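Local coordinates for hemolysin II regulatory protein (Bacillus cereus, PDB 2JJ7) that probably binds DNA as a dimeric transcriptional regulator of the TetR family, acting on the gene for hemolysin II, at residues B[12-26]-B[48-62]. Residues are numbered along the deposited sequence; the frame is centred on the assembly and turned at random. Where two conformers were deposited one is given.
Sequences ILKAAKKKFGERGYE and FNGKENLYYEVFKKY
Helix 12-23 and helix 51-62 pack through apolar knobs and an aromatic cluster, crossing at -99° with their axes 9.5 Å apart, within the N-terminal DNA-binding domain, on its side toward helix 98-109. The backbones come nearest at K17 and V58: V58 sits as a knob among L13, A16, F20 and K17, its CG2 3.7 Å from A16 CB. From helix 12-23, L13 enters a hole formed by F48, E57, V58 and K61. F20, Y25 and Y55 form two edge-to-face (T-shaped) pairs: Y55 aims CD2 at the centre of the F20 face, planes at 75°, while Y25 turns an edge onto a face of Y55, Y25 CD1 lying 3.5 Å from Y55 CD2. In the TetR fold, helix 51-62 links the helix-turn-helix, here predicted to end at F48, to the C-terminal domain, whose L103 touches F20 and Y55; Y55 OH is hydrogen-bonded to E107 OE2. K51 runs extended over the Y25 face, NZ in cation-pi contact; NZ also hydrogen-bonds T28 O and Y25 O, the latter at a doubtfully short 2.5 Å. K17, its chain extended from a trans chi1 (-179°), lies across the Y62 face; its NZ, off-centre in a cation-pi contact, hydrogen-bonds N97 OD1.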
loop_
_atom_site.group_PDB
_atom_site.type_symbol
_atom_site.label_atom_id
_atom_site.label_comp_id
_atom_site.label_asym_id
_atom_site.label_seq_id
_atom_site.Cartn_x
_atom_site.Cartn_y
_atom_site.Cartn_z
ATOM N N ILE B 12 16.138 25.115 10.403
ATOM C CA ILE B 12 15.781 24.073 11.372
ATOM C C ILE B 12 14.616 23.210 10.880
ATOM O O ILE B 12 14.600 22.000 11.107
ATOM C CB ILE B 12 15.462 24.650 12.771
ATOM C CG1 ILE B 12 16.705 25.319 13.393
ATOM C CG2 ILE B 12 14.918 23.542 13.719
ATOM C CD1 ILE B 12 16.372 26.300 14.536
ATOM N N LEU B 13 13.650 23.838 10.211
ATOM C CA LEU B 13 12.505 23.121 9.664
ATOM C C LEU B 13 12.874 22.239 8.472
ATOM O O LEU B 13 12.381 21.113 8.370
ATOM C CB LEU B 13 11.372 24.084 9.311
ATOM C CG LEU B 13 10.633 24.649 10.535
ATOM C CD1 LEU B 13 9.594 25.692 10.134
ATOM C CD2 LEU B 13 9.996 23.537 11.364
ATOM N N LYS B 14 13.729 22.748 7.582
ATOM C CA LYS B 14 14.297 21.944 6.493
ATOM C C LYS B 14 14.980 20.707 7.073
ATOM O O LYS B 14 14.786 19.595 6.579
ATOM C CB LYS B 14 15.307 22.752 5.662
ATOM C CG LYS B 14 14.686 23.698 4.652
ATOM C CD LYS B 14 15.723 24.537 3.918
ATOM C CE LYS B 14 15.030 25.619 3.083
ATOM N NZ LYS B 14 15.871 26.171 1.980
ATOM N N ALA B 15 15.769 20.917 8.126
ATOM C CA ALA B 15 16.496 19.835 8.806
ATOM C C ALA B 15 15.554 18.803 9.405
ATOM O O ALA B 15 15.762 17.602 9.254
ATOM C CB ALA B 15 17.416 20.395 9.891
ATOM N N ALA B 16 14.530 19.293 10.094
ATOM C CA ALA B 16 13.573 18.453 10.786
ATOM C C ALA B 16 12.753 17.623 9.777
ATOM O O ALA B 16 12.572 16.431 9.967
ATOM C CB ALA B 16 12.684 19.297 11.650
ATOM N N LYS B 17 12.269 18.259 8.712
ATOM C CA LYS B 17 11.637 17.539 7.591
ATOM C C LYS B 17 12.525 16.382 7.123
ATOM O O LYS B 17 12.069 15.241 7.030
ATOM C CB LYS B 17 11.382 18.495 6.416
ATOM C CG LYS B 17 10.697 17.866 5.205
ATOM C CD LYS B 17 10.751 18.772 3.979
ATOM C CE LYS B 17 9.641 18.432 3.013
ATOM N NZ LYS B 17 9.722 19.192 1.715
ATOM N N LYS B 18 13.794 16.688 6.840
ATOM C CA LYS B 18 14.754 15.701 6.366
ATOM C C LYS B 18 14.934 14.544 7.351
ATOM O O LYS B 18 14.838 13.376 6.972
ATOM C CB LYS B 18 16.115 16.351 6.090
ATOM C CG LYS B 18 17.117 15.374 5.460
ATOM C CD LYS B 18 18.513 15.951 5.337
ATOM C CE LYS B 18 19.466 14.918 4.759
ATOM N NZ LYS B 18 20.705 15.543 4.215
ATOM N N LYS B 19 15.175 14.884 8.613
ATOM C CA LYS B 19 15.495 13.899 9.643
ATOM C C LYS B 19 14.300 13.057 10.080
ATOM O O LYS B 19 14.399 11.833 10.151
ATOM C CB LYS B 19 16.184 14.578 10.831
ATOM C CG LYS B 19 17.647 14.947 10.555
ATOM C CD LYS B 19 18.511 13.684 10.608
ATOM C CE LYS B 19 19.839 13.871 9.919
ATOM N NZ LYS B 19 20.531 12.567 9.743
ATOM N N PHE B 20 13.175 13.709 10.363
ATOM C CA PHE B 20 11.901 13.006 10.561
ATOM C C PHE B 20 11.577 12.064 9.407
ATOM O O PHE B 20 11.130 10.945 9.635
ATOM C CB PHE B 20 10.744 13.991 10.716
ATOM C CG PHE B 20 10.624 14.593 12.092
ATOM C CD1 PHE B 20 10.613 13.785 13.229
ATOM C CD2 PHE B 20 10.474 15.968 12.244
ATOM C CE1 PHE B 20 10.493 14.349 14.512
ATOM C CE2 PHE B 20 10.343 16.541 13.524
ATOM C CZ PHE B 20 10.354 15.733 14.653
ATOM N N GLY B 21 11.788 12.522 8.174
ATOM C CA GLY B 21 11.514 11.705 6.980
ATOM C C GLY B 21 12.395 10.464 6.892
ATOM O O GLY B 21 11.962 9.413 6.423
ATOM N N GLU B 22 13.637 10.601 7.349
ATOM C CA GLU B 22 14.599 9.514 7.324
ATOM C C GLU B 22 14.342 8.452 8.389
ATOM O O GLU B 22 14.480 7.262 8.110
ATOM C CB GLU B 22 16.017 10.055 7.482
ATOM C CG GLU B 22 16.625 10.618 6.209
ATOM C CD GLU B 22 17.917 11.365 6.471
ATOM O OE1 GLU B 22 18.405 11.328 7.624
ATOM O OE2 GLU B 22 18.448 11.985 5.523
ATOM N N ARG B 23 13.961 8.876 9.589
ATOM C CA ARG B 23 13.956 7.975 10.748
ATOM C C ARG B 23 12.631 7.901 11.489
ATOM O O ARG B 23 12.518 7.187 12.487
ATOM C CB ARG B 23 15.061 8.367 11.734
ATOM C CG ARG B 23 16.410 7.761 11.425
ATOM C CD ARG B 23 17.384 8.032 12.550
ATOM N NE ARG B 23 18.735 7.573 12.234
ATOM C CZ ARG B 23 19.841 8.033 12.817
ATOM N NH1 ARG B 23 19.775 8.979 13.750
ATOM N NH2 ARG B 23 21.023 7.552 12.459
ATOM N N GLY B 24 11.635 8.638 11.015
ATOM C CA GLY B 24 10.328 8.625 11.657
ATOM C C GLY B 24 10.304 9.540 12.866
ATOM O O GLY B 24 11.341 10.050 13.286
ATOM N N TYR B 25 9.116 9.750 13.425
ATOM C CA TYR B 25 8.958 10.612 14.602
ATOM C C TYR B 25 9.767 10.128 15.803
ATOM O O TYR B 25 10.480 10.913 16.432
ATOM C CB TYR B 25 7.476 10.753 14.999
ATOM C CG TYR B 25 7.295 11.647 16.199
ATOM C CD1 TYR B 25 7.366 13.036 16.071
ATOM C CD2 TYR B 25 7.113 11.113 17.470
ATOM C CE1 TYR B 25 7.237 13.869 17.170
ATOM C CE2 TYR B 25 6.982 11.944 18.582
ATOM C CZ TYR B 25 7.044 13.321 18.418
ATOM O OH TYR B 25 6.913 14.151 19.504
ATOM N N GLU B 26 9.637 8.839 16.120
ATOM C CA GLU B 26 10.251 8.250 17.313
ATOM C C GLU B 26 11.759 8.149 17.166
ATOM O O GLU B 26 12.492 8.378 18.121
ATOM C CB GLU B 26 9.675 6.856 17.609
ATOM C CG GLU B 26 8.144 6.738 17.518
ATOM C CD GLU B 26 7.414 7.362 18.704
ATOM O OE1 GLU B 26 8.049 7.635 19.750
ATOM O OE2 GLU B 26 6.187 7.575 18.586
ATOM N N PHE B 48 11.665 26.295 19.127
ATOM C CA PHE B 48 10.614 25.293 18.958
ATOM C C PHE B 48 10.212 24.532 20.219
ATOM O O PHE B 48 9.145 23.914 20.236
ATOM C CB PHE B 48 10.948 24.324 17.809
ATOM C CG PHE B 48 10.952 24.989 16.458
ATOM C CD1 PHE B 48 12.148 25.412 15.879
ATOM C CD2 PHE B 48 9.751 25.240 15.788
ATOM C CE1 PHE B 48 12.152 26.070 14.634
ATOM C CE2 PHE B 48 9.741 25.886 14.548
ATOM C CZ PHE B 48 10.947 26.301 13.970
ATOM N N ASN B 49 11.043 24.576 21.264
ATOM C CA ASN B 49 10.720 23.896 22.521
ATOM C C ASN B 49 10.252 22.460 22.294
ATOM O O ASN B 49 9.097 22.131 22.590
ATOM C CB ASN B 49 9.642 24.671 23.303
ATOM C CG ASN B 49 10.215 25.817 24.138
ATOM O OD1 ASN B 49 9.972 26.990 23.847
ATOM N ND2 ASN B 49 10.969 25.479 25.182
ATOM N N GLY B 50 11.124 21.624 21.726
ATOM C CA GLY B 50 10.892 20.179 21.687
ATOM C C GLY B 50 10.480 19.629 20.340
ATOM O O GLY B 50 9.981 20.361 19.474
ATOM N N LYS B 51 10.680 18.327 20.157
ATOM C CA LYS B 51 10.434 17.736 18.860
ATOM C C LYS B 51 8.944 17.656 18.500
ATOM O O LYS B 51 8.609 17.689 17.328
ATOM C CB LYS B 51 11.163 16.395 18.688
ATOM C CG LYS B 51 10.554 15.204 19.381
ATOM C CD LYS B 51 10.969 13.948 18.640
ATOM C CE LYS B 51 10.516 12.727 19.369
ATOM N NZ LYS B 51 11.107 11.517 18.764
ATOM N N GLU B 52 8.065 17.586 19.503
ATOM C CA GLU B 52 6.625 17.482 19.254
ATOM C C GLU B 52 6.122 18.688 18.464
ATOM O O GLU B 52 5.450 18.540 17.441
ATOM C CB GLU B 52 5.852 17.307 20.564
ATOM C CG GLU B 52 4.330 17.477 20.461
ATOM C CD GLU B 52 3.595 16.232 19.985
ATOM O OE1 GLU B 52 3.652 15.942 18.769
ATOM O OE2 GLU B 52 2.937 15.561 20.819
ATOM N N ASN B 53 6.479 19.878 18.935
ATOM C CA ASN B 53 6.073 21.119 18.292
ATOM C C ASN B 53 6.780 21.318 16.949
ATOM O O ASN B 53 6.197 21.829 15.996
ATOM C CB ASN B 53 6.338 22.304 19.223
ATOM C CG ASN B 53 5.904 23.620 18.613
ATOM O OD1 ASN B 53 4.735 23.789 18.253
ATOM N ND2 ASN B 53 6.851 24.555 18.466
ATOM N N LEU B 54 8.039 20.904 16.891
ATOM C CA LEU B 54 8.823 20.949 15.681
ATOM C C LEU B 54 8.174 20.087 14.588
ATOM O O LEU B 54 8.082 20.500 13.436
ATOM C CB LEU B 54 10.229 20.448 15.985
ATOM C CG LEU B 54 11.383 20.659 15.009
ATOM C CD1 LEU B 54 11.408 22.076 14.482
ATOM C CD2 LEU B 54 12.665 20.342 15.738
ATOM N N TYR B 55 7.726 18.896 14.974
ATOM C CA TYR B 55 6.962 17.999 14.105
ATOM C C TYR B 55 5.689 18.656 13.597
ATOM O O TYR B 55 5.421 18.624 12.404
ATOM C CB TYR B 55 6.617 16.744 14.874
ATOM C CG TYR B 55 5.997 15.621 14.067
ATOM C CD1 TYR B 55 4.670 15.275 14.265
ATOM C CD2 TYR B 55 6.749 14.868 13.163
ATOM C CE1 TYR B 55 4.090 14.241 13.585
ATOM C CE2 TYR B 55 6.162 13.807 12.454
ATOM C CZ TYR B 55 4.830 13.509 12.689
ATOM O OH TYR B 55 4.192 12.483 12.067
ATOM N N TYR B 56 4.921 19.258 14.507
ATOM C CA TYR B 56 3.728 20.011 14.124
ATOM C C TYR B 56 4.091 21.076 13.085
ATOM O O TYR B 56 3.422 21.192 12.059
ATOM C CB TYR B 56 3.056 20.676 15.335
ATOM C CG TYR B 56 2.360 19.743 16.316
ATOM C CD1 TYR B 56 2.069 18.418 15.996
ATOM C CD2 TYR B 56 1.958 20.213 17.560
ATOM C CE1 TYR B 56 1.423 17.585 16.912
ATOM C CE2 TYR B 56 1.314 19.397 18.464
ATOM C CZ TYR B 56 1.051 18.093 18.150
ATOM O OH TYR B 56 0.403 17.309 19.087
ATOM N N GLU B 57 5.157 21.830 13.342
ATOM C CA GLU B 57 5.579 22.894 12.441
ATOM C C GLU B 57 6.033 22.363 11.074
ATOM O O GLU B 57 5.893 23.051 10.062
ATOM C CB GLU B 57 6.673 23.746 13.089
ATOM C CG GLU B 57 6.202 24.614 14.248
ATOM C CD GLU B 57 5.087 25.581 13.865
ATOM O OE1 GLU B 57 5.141 26.178 12.771
ATOM O OE2 GLU B 57 4.149 25.734 14.665
ATOM N N VAL B 58 6.554 21.136 11.055
ATOM C CA VAL B 58 6.941 20.464 9.812
ATOM C C VAL B 58 5.715 20.181 8.941
ATOM O O VAL B 58 5.713 20.498 7.750
ATOM C CB VAL B 58 7.745 19.166 10.069
ATOM C CG1 VAL B 58 7.776 18.273 8.816
ATOM C CG2 VAL B 58 9.159 19.527 10.483
ATOM N N PHE B 59 4.672 19.617 9.546
ATOM C CA PHE B 59 3.394 19.405 8.847
ATOM C C PHE B 59 2.766 20.719 8.363
ATOM O O PHE B 59 2.256 20.788 7.252
ATOM C CB PHE B 59 2.430 18.586 9.711
ATOM C CG PHE B 59 2.466 17.106 9.394
ATOM C CD1 PHE B 59 1.700 16.594 8.353
ATOM C CD2 PHE B 59 3.280 16.239 10.123
ATOM C CE1 PHE B 59 1.734 15.204 8.029
ATOM C CE2 PHE B 59 3.323 14.869 9.823
ATOM C CZ PHE B 59 2.545 14.355 8.766
ATOM N N LYS B 60 2.851 21.755 9.197
ATOM C CA LYS B 60 2.352 23.084 8.863
ATOM C C LYS B 60 3.115 23.697 7.678
ATOM O O LYS B 60 2.491 24.201 6.758
ATOM C CB LYS B 60 2.449 23.998 10.091
ATOM C CG LYS B 60 1.767 25.339 9.962
ATOM C CD LYS B 60 2.056 26.178 11.192
ATOM C CE LYS B 60 1.177 27.417 11.256
ATOM N NZ LYS B 60 1.583 28.319 12.373
ATOM N N LYS B 61 4.450 23.652 7.707
ATOM C CA LYS B 61 5.262 24.237 6.640
ATOM C C LYS B 61 5.195 23.442 5.339
ATOM O O LYS B 61 5.086 24.034 4.266
ATOM C CB LYS B 61 6.733 24.402 7.054
ATOM C CG LYS B 61 7.522 25.231 6.036
ATOM C CD LYS B 61 8.889 25.628 6.506
ATOM C CE LYS B 61 9.600 26.485 5.459
ATOM N NZ LYS B 61 8.973 27.825 5.235
ATOM N N TYR B 62 5.255 22.113 5.431
ATOM C CA TYR B 62 5.410 21.278 4.235
ATOM C C TYR B 62 4.173 20.480 3.851
ATOM O O TYR B 62 4.173 19.780 2.835
ATOM C CB TYR B 62 6.641 20.364 4.354
ATOM C CG TYR B 62 7.920 21.127 4.598
ATOM C CD1 TYR B 62 8.476 21.930 3.595
ATOM C CD2 TYR B 62 8.580 21.061 5.838
ATOM C CE1 TYR B 62 9.664 22.654 3.816
ATOM C CE2 TYR B 62 9.768 21.783 6.065
ATOM C CZ TYR B 62 10.302 22.579 5.050
ATOM O OH TYR B 62 11.468 23.298 5.259
#